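Local coordinates for Serine/threonine-protein kinase Tel1 (Chaetomium thermophilum, PDB 6SKY), which probably phosphorylates serine and threonine residues in [ST]-Q motifs, using ATP, to start checkpoint signalling after DNA damage, at residues 2424-2438 / 2449-2463. Residues are numbered along the deposited sequence; the frame is centred on the assembly and turned at random.
Sequences TRKFALLMNQLSSRL and LIDLVYRICVDHPYH
Leu2434 is a knob that fits a hole formed by Leu2449, Leu2452, Val2453 and Ile2456 of the facing helix. Its two methyls divide the work. CD2 of Leu2434 packs on CD1 of Leu2449 at 3.6 Å. CD1 of Leu2434 lies 3.8 Å from CD1 of Ile2456 and also touches Leu2452. Ile2456 is shared by several partners. Its CD1 also meets CB of Phe2427, and CG2 of Ile2456 rests against SD of Met2431 at 4.0 Å. The side chains of Met2431 and Ile2456 lie side by side and point opposite ways. The methionine chain folds back at chi2 (-72°) and chi3 (-56°), which brings CE within contact of both Val2453 CG1 and Cys2457 SG. The ring of Phe2427 lies against Leu2452 CD1. Beyond the knob, CD2 of Leu2438 reaches CG1 of Ile2450 at 3.7 Å.

Polar contact gathers where Thr2424 meets the end of helix 2444-2459. OG1 of Thr2424 donates a hydrogen bond to OD2 of Asp2459, 2.8 Å long. It comes from the anti side of the carboxylate and 34° out of its plane. The same hydroxyl sits near the plane of the His2460 ring, at its edge. CG2 of Thr2424 lies 3.4 Å from NH2 of Arg2455. His2460 also packs against CB of Arg2425, and its ND1 is hydrogen-bonded to Tyr2570.

This is packing of a turn-rich segment within the FAT region, away from the nucleotide and magnesium sites. Short helix 2431-2434 and the turns beside it run alongside helix 2444-2459 in roughly the opposite sense. Helix 2394-2404 also packs on Phe2427 and Leu2434, through Met2399, while helix 2461-2472 adds His2467 against Met2431 and Ile2468 against Val2453 and Cys2457. Helix 2616-2632 touches Asn2432 and Gln2433.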
loop_
_atom_site.group_PDB
_atom_site.type_symbol
_atom_site.label_atom_id
_atom_site.label_comp_id
_atom_site.label_asym_id
_atom_site.label_seq_id
_atom_site.Cartn_x
_atom_site.Cartn_y
_atom_site.Cartn_z
ATOM N N THR A 2424 -28.945 21.217 24.509
ATOM C CA THR A 2424 -27.805 21.919 25.074
ATOM C C THR A 2424 -26.737 20.982 25.605
ATOM O O THR A 2424 -25.671 21.455 25.994
ATOM C CB THR A 2424 -28.254 22.862 26.182
ATOM O OG1 THR A 2424 -29.179 22.187 27.033
ATOM C CG2 THR A 2424 -28.923 24.068 25.591
ATOM N N ARG A 2425 -26.985 19.678 25.635
ATOM C CA ARG A 2425 -25.946 18.756 26.062
ATOM C C ARG A 2425 -24.848 18.603 25.027
ATOM O O ARG A 2425 -23.815 18.002 25.330
ATOM C CB ARG A 2425 -26.546 17.392 26.372
ATOM C CG ARG A 2425 -27.068 16.679 25.165
ATOM C CD ARG A 2425 -27.535 15.295 25.504
ATOM N NE ARG A 2425 -27.779 14.510 24.302
ATOM C CZ ARG A 2425 -28.939 14.473 23.660
ATOM N NH1 ARG A 2425 -29.070 13.731 22.575
ATOM N NH2 ARG A 2425 -29.968 15.176 24.100
ATOM N N LYS A 2426 -25.048 19.119 23.816
ATOM C CA LYS A 2426 -24.007 19.089 22.804
ATOM C C LYS A 2426 -22.968 20.171 23.035
ATOM O O LYS A 2426 -21.813 20.009 22.636
ATOM C CB LYS A 2426 -24.619 19.258 21.421
ATOM C CG LYS A 2426 -25.849 18.438 21.178
ATOM C CD LYS A 2426 -25.508 17.046 20.755
ATOM C CE LYS A 2426 -26.732 16.367 20.203
ATOM N NZ LYS A 2426 -26.398 15.088 19.552
ATOM N N PHE A 2427 -23.356 21.270 23.670
ATOM C CA PHE A 2427 -22.459 22.371 23.969
ATOM C C PHE A 2427 -21.971 22.366 25.405
ATOM O O PHE A 2427 -21.227 23.264 25.789
ATOM C CB PHE A 2427 -23.149 23.703 23.692
ATOM C CG PHE A 2427 -23.761 23.798 22.342
ATOM C CD1 PHE A 2427 -22.980 24.024 21.234
ATOM C CD2 PHE A 2427 -25.119 23.683 22.179
ATOM C CE1 PHE A 2427 -23.541 24.113 19.993
ATOM C CE2 PHE A 2427 -25.681 23.775 20.937
ATOM C CZ PHE A 2427 -24.892 23.990 19.846
ATOM N N ALA A 2428 -22.370 21.383 26.206
ATOM C CA ALA A 2428 -22.134 21.463 27.639
ATOM C C ALA A 2428 -20.657 21.404 27.983
ATOM O O ALA A 2428 -20.235 21.999 28.979
ATOM C CB ALA A 2428 -22.885 20.347 28.354
ATOM N N LEU A 2429 -19.858 20.703 27.188
ATOM C CA LEU A 2429 -18.430 20.584 27.446
ATOM C C LEU A 2429 -17.608 21.691 26.807
ATOM O O LEU A 2429 -16.383 21.665 26.919
ATOM C CB LEU A 2429 -17.908 19.231 26.964
ATOM C CG LEU A 2429 -18.262 17.990 27.782
ATOM C CD1 LEU A 2429 -17.547 16.774 27.226
ATOM C CD2 LEU A 2429 -17.916 18.186 29.239
ATOM N N LEU A 2430 -18.239 22.653 26.145
ATOM C CA LEU A 2430 -17.548 23.780 25.531
ATOM C C LEU A 2430 -17.839 25.079 26.263
ATOM O O LEU A 2430 -17.979 26.126 25.643
ATOM C CB LEU A 2430 -17.938 23.939 24.068
ATOM C CG LEU A 2430 -18.213 22.716 23.209
ATOM C CD1 LEU A 2430 -18.517 23.176 21.812
ATOM C CD2 LEU A 2430 -17.038 21.773 23.223
ATOM N N MET A 2431 -17.951 25.033 27.583
ATOM C CA MET A 2431 -18.230 26.242 28.341
ATOM C C MET A 2431 -16.982 27.057 28.633
ATOM O O MET A 2431 -17.103 28.218 29.025
ATOM C CB MET A 2431 -18.934 25.894 29.646
ATOM C CG MET A 2431 -20.412 25.652 29.510
ATOM S SD MET A 2431 -21.338 27.155 29.216
ATOM C CE MET A 2431 -20.834 28.127 30.620
ATOM N N ASN A 2432 -15.793 26.489 28.459
ATOM C CA ASN A 2432 -14.585 27.288 28.588
ATOM C C ASN A 2432 -14.442 28.264 27.435
ATOM O O ASN A 2432 -13.932 29.370 27.624
ATOM C CB ASN A 2432 -13.362 26.385 28.659
ATOM C CG ASN A 2432 -13.081 25.899 30.050
ATOM O OD1 ASN A 2432 -13.165 26.657 31.008
ATOM N ND2 ASN A 2432 -12.741 24.625 30.175
ATOM N N GLN A 2433 -14.871 27.872 26.241
ATOM C CA GLN A 2433 -14.793 28.725 25.067
ATOM C C GLN A 2433 -15.990 29.642 24.933
ATOM O O GLN A 2433 -15.872 30.722 24.353
ATOM C CB GLN A 2433 -14.675 27.879 23.801
ATOM C CG GLN A 2433 -13.320 27.238 23.590
ATOM C CD GLN A 2433 -13.140 25.952 24.360
ATOM O OE1 GLN A 2433 -13.927 25.024 24.226
ATOM N NE2 GLN A 2433 -12.092 25.890 25.166
ATOM N N LEU A 2434 -17.146 29.233 25.440
ATOM C CA LEU A 2434 -18.335 30.060 25.318
ATOM C C LEU A 2434 -18.337 31.188 26.331
ATOM O O LEU A 2434 -18.648 32.327 25.988
ATOM C CB LEU A 2434 -19.584 29.204 25.483
ATOM C CG LEU A 2434 -19.893 28.259 24.332
ATOM C CD1 LEU A 2434 -21.047 27.374 24.692
ATOM C CD2 LEU A 2434 -20.202 29.048 23.096
ATOM N N SER A 2435 -18.000 30.893 27.578
ATOM C CA SER A 2435 -17.979 31.900 28.624
ATOM C C SER A 2435 -16.775 32.819 28.530
ATOM O O SER A 2435 -16.675 33.763 29.314
ATOM C CB SER A 2435 -18.012 31.229 29.995
ATOM O OG SER A 2435 -16.873 30.416 30.192
ATOM N N SER A 2436 -15.860 32.565 27.611
ATOM C CA SER A 2436 -14.730 33.453 27.396
ATOM C C SER A 2436 -15.025 34.540 26.380
ATOM O O SER A 2436 -14.276 35.516 26.307
ATOM C CB SER A 2436 -13.516 32.644 26.941
ATOM O OG SER A 2436 -12.617 33.441 26.206
ATOM N N ARG A 2437 -16.089 34.395 25.598
ATOM C CA ARG A 2437 -16.470 35.367 24.589
ATOM C C ARG A 2437 -17.644 36.226 25.025
ATOM O O ARG A 2437 -18.169 36.992 24.217
ATOM C CB ARG A 2437 -16.809 34.662 23.281
ATOM C CG ARG A 2437 -15.683 33.863 22.703
ATOM C CD ARG A 2437 -14.632 34.770 22.126
ATOM N NE ARG A 2437 -15.212 35.703 21.170
ATOM C CZ ARG A 2437 -15.073 35.612 19.856
ATOM N NH1 ARG A 2437 -14.358 34.635 19.326
ATOM N NH2 ARG A 2437 -15.643 36.508 19.070
ATOM N N LEU A 2438 -18.071 36.109 26.273
ATOM C CA LEU A 2438 -19.203 36.883 26.750
ATOM C C LEU A 2438 -18.830 38.348 26.873
ATOM O O LEU A 2438 -17.759 38.688 27.374
ATOM C CB LEU A 2438 -19.673 36.364 28.101
ATOM C CG LEU A 2438 -20.362 35.016 28.112
ATOM C CD1 LEU A 2438 -20.706 34.635 29.517
ATOM C CD2 LEU A 2438 -21.601 35.098 27.278
ATOM N N LEU A 2449 -25.325 34.416 22.183
ATOM C CA LEU A 2449 -24.344 33.740 23.019
ATOM C C LEU A 2449 -24.765 33.729 24.479
ATOM O O LEU A 2449 -24.605 32.716 25.168
ATOM C CB LEU A 2449 -22.989 34.413 22.853
ATOM C CG LEU A 2449 -21.798 33.706 23.469
ATOM C CD1 LEU A 2449 -21.755 32.290 22.991
ATOM C CD2 LEU A 2449 -20.548 34.415 23.080
ATOM N N ILE A 2450 -25.308 34.839 24.972
ATOM C CA ILE A 2450 -25.733 34.896 26.363
ATOM C C ILE A 2450 -26.922 33.979 26.600
ATOM O O ILE A 2450 -27.014 33.315 27.637
ATOM C CB ILE A 2450 -26.034 36.352 26.748
ATOM C CG1 ILE A 2450 -24.723 37.078 27.026
ATOM C CG2 ILE A 2450 -26.954 36.417 27.938
ATOM C CD1 ILE A 2450 -24.879 38.541 27.266
ATOM N N ASP A 2451 -27.829 33.891 25.630
ATOM C CA ASP A 2451 -28.975 33.006 25.780
ATOM C C ASP A 2451 -28.551 31.547 25.744
ATOM O O ASP A 2451 -29.073 30.725 26.503
ATOM C CB ASP A 2451 -29.999 33.301 24.693
ATOM C CG ASP A 2451 -31.297 32.567 24.905
ATOM O OD1 ASP A 2451 -31.854 32.658 26.016
ATOM O OD2 ASP A 2451 -31.773 31.907 23.959
ATOM N N LEU A 2452 -27.593 31.205 24.885
ATOM C CA LEU A 2452 -27.096 29.836 24.849
ATOM C C LEU A 2452 -26.401 29.463 26.149
ATOM O O LEU A 2452 -26.616 28.369 26.682
ATOM C CB LEU A 2452 -26.149 29.658 23.670
ATOM C CG LEU A 2452 -25.444 28.316 23.538
ATOM C CD1 LEU A 2452 -26.416 27.269 23.083
ATOM C CD2 LEU A 2452 -24.302 28.426 22.577
ATOM N N VAL A 2453 -25.551 30.349 26.672
ATOM C CA VAL A 2453 -24.868 30.062 27.930
ATOM C C VAL A 2453 -25.874 29.918 29.063
ATOM O O VAL A 2453 -25.753 29.028 29.913
ATOM C CB VAL A 2453 -23.826 31.153 28.226
ATOM C CG1 VAL A 2453 -23.351 31.059 29.643
ATOM C CG2 VAL A 2453 -22.664 31.026 27.289
ATOM N N TYR A 2454 -26.889 30.777 29.084
ATOM C CA TYR A 2454 -27.940 30.683 30.087
ATOM C C TYR A 2454 -28.652 29.338 30.027
ATOM O O TYR A 2454 -28.856 28.684 31.055
ATOM C CB TYR A 2454 -28.921 31.831 29.878
ATOM C CG TYR A 2454 -30.082 31.847 30.822
ATOM C CD1 TYR A 2454 -29.964 32.397 32.077
ATOM C CD2 TYR A 2454 -31.304 31.328 30.448
ATOM C CE1 TYR A 2454 -31.023 32.413 32.938
ATOM C CE2 TYR A 2454 -32.366 31.341 31.301
ATOM C CZ TYR A 2454 -32.221 31.886 32.545
ATOM O OH TYR A 2454 -33.289 31.903 33.405
ATOM N N ARG A 2455 -29.042 28.906 28.828
ATOM C CA ARG A 2455 -29.751 27.639 28.705
ATOM C C ARG A 2455 -28.874 26.453 29.072
ATOM O O ARG A 2455 -29.369 25.475 29.640
ATOM C CB ARG A 2455 -30.299 27.482 27.294
ATOM C CG ARG A 2455 -31.440 28.417 27.006
ATOM C CD ARG A 2455 -32.100 28.118 25.683
ATOM N NE ARG A 2455 -31.201 28.328 24.559
ATOM C CZ ARG A 2455 -30.754 27.361 23.773
ATOM N NH1 ARG A 2455 -29.939 27.643 22.777
ATOM N NH2 ARG A 2455 -31.133 26.112 23.979
ATOM N N ILE A 2456 -27.576 26.510 28.772
ATOM C CA ILE A 2456 -26.694 25.432 29.208
ATOM C C ILE A 2456 -26.622 25.383 30.724
ATOM O O ILE A 2456 -26.691 24.308 31.324
ATOM C CB ILE A 2456 -25.294 25.581 28.598
ATOM C CG1 ILE A 2456 -25.346 25.443 27.088
ATOM C CG2 ILE A 2456 -24.377 24.533 29.165
ATOM C CD1 ILE A 2456 -24.061 25.797 26.435
ATOM N N CYS A 2457 -26.474 26.538 31.372
ATOM C CA CYS A 2457 -26.393 26.540 32.828
ATOM C C CYS A 2457 -27.704 26.149 33.484
ATOM O O CYS A 2457 -27.697 25.716 34.635
ATOM C CB CYS A 2457 -25.957 27.907 33.337
ATOM S SG CYS A 2457 -24.335 28.394 32.786
ATOM N N VAL A 2458 -28.828 26.295 32.789
ATOM C CA VAL A 2458 -30.099 25.878 33.374
ATOM C C VAL A 2458 -30.326 24.382 33.196
ATOM O O VAL A 2458 -30.794 23.708 34.115
ATOM C CB VAL A 2458 -31.250 26.701 32.783
ATOM C CG1 VAL A 2458 -32.564 26.134 33.211
ATOM C CG2 VAL A 2458 -31.149 28.112 33.243
ATOM N N ASP A 2459 -30.006 23.827 32.027
ATOM C CA ASP A 2459 -30.238 22.399 31.833
ATOM C C ASP A 2459 -29.207 21.548 32.554
ATOM O O ASP A 2459 -29.551 20.515 33.132
ATOM C CB ASP A 2459 -30.240 22.051 30.351
ATOM C CG ASP A 2459 -31.416 22.632 29.621
ATOM O OD1 ASP A 2459 -32.195 23.372 30.249
ATOM O OD2 ASP A 2459 -31.564 22.353 28.418
ATOM N N HIS A 2460 -27.943 21.947 32.521
ATOM C CA HIS A 2460 -26.849 21.185 33.117
ATOM C C HIS A 2460 -26.108 22.094 34.081
ATOM O O HIS A 2460 -25.065 22.657 33.740
ATOM C CB HIS A 2460 -25.923 20.631 32.039
ATOM C CG HIS A 2460 -26.649 19.936 30.935
ATOM N ND1 HIS A 2460 -26.823 18.573 30.902
ATOM C CD2 HIS A 2460 -27.273 20.419 29.839
ATOM C CE1 HIS A 2460 -27.514 18.245 29.829
ATOM N NE2 HIS A 2460 -27.802 19.349 29.167
ATOM N N PRO A 2461 -26.620 22.256 35.302
ATOM C CA PRO A 2461 -26.047 23.269 36.196
ATOM C C PRO A 2461 -24.655 22.937 36.695
ATOM O O PRO A 2461 -23.836 23.847 36.861
ATOM C CB PRO A 2461 -27.070 23.330 37.333
ATOM C CG PRO A 2461 -27.759 22.052 37.292
ATOM C CD PRO A 2461 -27.822 21.640 35.875
ATOM N N TYR A 2462 -24.352 21.668 36.930
ATOM C CA TYR A 2462 -23.029 21.294 37.405
ATOM C C TYR A 2462 -21.974 21.339 36.313
ATOM O O TYR A 2462 -20.819 20.997 36.576
ATOM C CB TYR A 2462 -23.070 19.901 38.026
ATOM C CG TYR A 2462 -24.176 19.739 39.027
ATOM C CD1 TYR A 2462 -24.211 20.503 40.177
ATOM C CD2 TYR A 2462 -25.191 18.827 38.820
ATOM C CE1 TYR A 2462 -25.219 20.362 41.085
ATOM C CE2 TYR A 2462 -26.203 18.682 39.724
ATOM C CZ TYR A 2462 -26.212 19.449 40.854
ATOM O OH TYR A 2462 -27.229 19.296 41.759
ATOM N N HIS A 2463 -22.339 21.743 35.101
ATOM C CA HIS A 2463 -21.392 21.927 34.019
ATOM C C HIS A 2463 -21.236 23.376 33.600
ATOM O O HIS A 2463 -20.307 23.682 32.850
ATOM C CB HIS A 2463 -21.805 21.101 32.795
ATOM C CG HIS A 2463 -21.716 19.625 33.005
ATOM N ND1 HIS A 2463 -22.694 18.907 33.655
ATOM C CD2 HIS A 2463 -20.764 18.733 32.655
ATOM C CE1 HIS A 2463 -22.347 17.634 33.696
ATOM N NE2 HIS A 2463 -21.178 17.503 33.097
#